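Local coordinates for D-hydantoinase (Ralstonia pickettii, PDB 1NFG), which probably catalyses the stereospecific hydrolysis of the cyclic amide bond in D-hydantoin derivatives, using a pair of zinc ions in each subunit, at residues 413-416 with 417-420. Sequence-based numbering, arbitrary orientation.
Sequences SSYE and GHKV
His418 folds back over Tyr415 at a tight bend of the chain, and its side chain is worth following outward. CB sits 3.5 Å from Tyr415 O. With CG anti to its own carbonyl carbon and beside the backbone N (chi1 -71°), the imidazole is carried back toward the residue three places earlier. CG still passes near that same carbonyl oxygen, and CD2 comes 3.4 Å from Tyr415 O, with Tyr415 CB standing over one face of the imidazole, offset toward its rim. NE2 reaches Tyr415 CA at 4.1 Å. CE1 lies at the edge of the Tyr415 ring, near its plane. The phenol turns that edge to the imidazole face in a T-shaped pair, the planes at 85° and the centroids 5.8 Å apart.

The backbone here forms a type II beta turn from Tyr415 to His418, closed by His418 N donating to Tyr415 O at 3.1 Å, nearly straight at the hydrogen (167°). Gly417 takes the third position with a positive phi, the conformation that glycine commonly supplies in a type II turn.

A type I turn from Ser413 to Glu416 overlaps it at Tyr415 and Glu416, its backbone bond weak. There Ser413 OG takes the N-H of Tyr415 at 3.2 Å, an ST turn, and is also hydrogen-bonded to Glu342 OE2. The two turns lead the loop into strand 419-429 of this amidohydrolase, where Val420 bonds through its backbone to Met399 of strand 390-400. On the exposed side, Glu416 bends at chi2, and its OE1 accepts from Gln403 N. The Tyr415 ring instead points inward, against Met346 of helix 343-352, its side chain about 9 Å from that of the zinc ligand Asp313.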
loop_
_atom_site.group_PDB
_atom_site.type_symbol
_atom_site.label_atom_id
_atom_site.label_comp_id
_atom_site.label_asym_id
_atom_site.label_seq_id
_atom_site.Cartn_x
_atom_site.Cartn_y
_atom_site.Cartn_z
ATOM N N SER A 413 11.549 -27.685 -26.203
ATOM C CA SER A 413 10.635 -26.548 -26.151
ATOM C C SER A 413 10.205 -26.330 -24.702
ATOM O O SER A 413 10.018 -27.292 -23.950
ATOM C CB SER A 413 9.396 -26.804 -27.004
ATOM O OG SER A 413 8.457 -25.758 -26.825
ATOM N N SER A 414 10.057 -25.067 -24.315
ATOM C CA SER A 414 9.649 -24.732 -22.955
ATOM C C SER A 414 8.183 -25.091 -22.752
ATOM O O SER A 414 7.703 -25.200 -21.623
ATOM C CB SER A 414 9.836 -23.239 -22.703
ATOM O OG SER A 414 11.163 -22.837 -22.991
ATOM N N TYR A 415 7.483 -25.287 -23.864
ATOM C CA TYR A 415 6.065 -25.605 -23.837
ATOM C C TYR A 415 5.775 -26.975 -24.429
ATOM O O TYR A 415 4.702 -27.217 -24.983
ATOM C CB TYR A 415 5.306 -24.513 -24.588
ATOM C CG TYR A 415 5.704 -23.143 -24.104
ATOM C CD1 TYR A 415 5.218 -22.641 -22.895
ATOM C CD2 TYR A 415 6.648 -22.385 -24.801
ATOM C CE1 TYR A 415 5.667 -21.419 -22.386
ATOM C CE2 TYR A 415 7.105 -21.163 -24.301
ATOM C CZ TYR A 415 6.609 -20.687 -23.092
ATOM O OH TYR A 415 7.054 -19.482 -22.598
ATOM N N GLU A 416 6.739 -27.877 -24.299
ATOM C CA GLU A 416 6.580 -29.224 -24.814
ATOM C C GLU A 416 5.377 -29.875 -24.141
ATOM O O GLU A 416 5.273 -29.892 -22.915
ATOM C CB GLU A 416 7.840 -30.043 -24.530
ATOM C CG GLU A 416 7.804 -31.477 -25.042
ATOM C CD GLU A 416 7.773 -31.564 -26.556
ATOM O OE1 GLU A 416 8.618 -30.909 -27.205
ATOM O OE2 GLU A 416 6.910 -32.297 -27.093
ATOM N N GLY A 417 4.462 -30.393 -24.951
ATOM C CA GLY A 417 3.290 -31.050 -24.409
ATOM C C GLY A 417 2.029 -30.215 -24.286
ATOM O O GLY A 417 0.949 -30.774 -24.123
ATOM N N HIS A 418 2.142 -28.893 -24.363
ATOM C CA HIS A 418 0.958 -28.044 -24.237
ATOM C C HIS A 418 0.005 -28.154 -25.421
ATOM O O HIS A 418 0.417 -28.078 -26.581
ATOM C CB HIS A 418 1.346 -26.568 -24.059
ATOM C CG HIS A 418 1.959 -26.254 -22.728
ATOM N ND1 HIS A 418 1.493 -25.241 -21.916
ATOM C CD2 HIS A 418 3.022 -26.794 -22.081
ATOM C CE1 HIS A 418 2.244 -25.169 -20.830
ATOM N NE2 HIS A 418 3.180 -26.100 -20.905
ATOM N N LYS A 419 -1.276 -28.342 -25.117
ATOM C CA LYS A 419 -2.297 -28.428 -26.150
ATOM C C LYS A 419 -2.793 -27.010 -26.372
ATOM O O LYS A 419 -3.117 -26.304 -25.418
ATOM C CB LYS A 419 -3.447 -29.336 -25.703
ATOM C CG LYS A 419 -3.037 -30.798 -25.530
ATOM C CD LYS A 419 -4.225 -31.700 -25.200
ATOM C CE LYS A 419 -4.840 -31.347 -23.853
ATOM N NZ LYS A 419 -6.046 -32.174 -23.571
ATOM N N VAL A 420 -2.838 -26.585 -27.627
ATOM C CA VAL A 420 -3.278 -25.236 -27.941
ATOM C C VAL A 420 -4.399 -25.211 -28.960
ATOM O O VAL A 420 -4.565 -26.146 -29.745
ATOM C CB VAL A 420 -2.109 -24.381 -28.489
ATOM C CG1 VAL A 420 -0.999 -24.338 -27.478
ATOM C CG2 VAL A 420 -1.595 -24.960 -29.799
#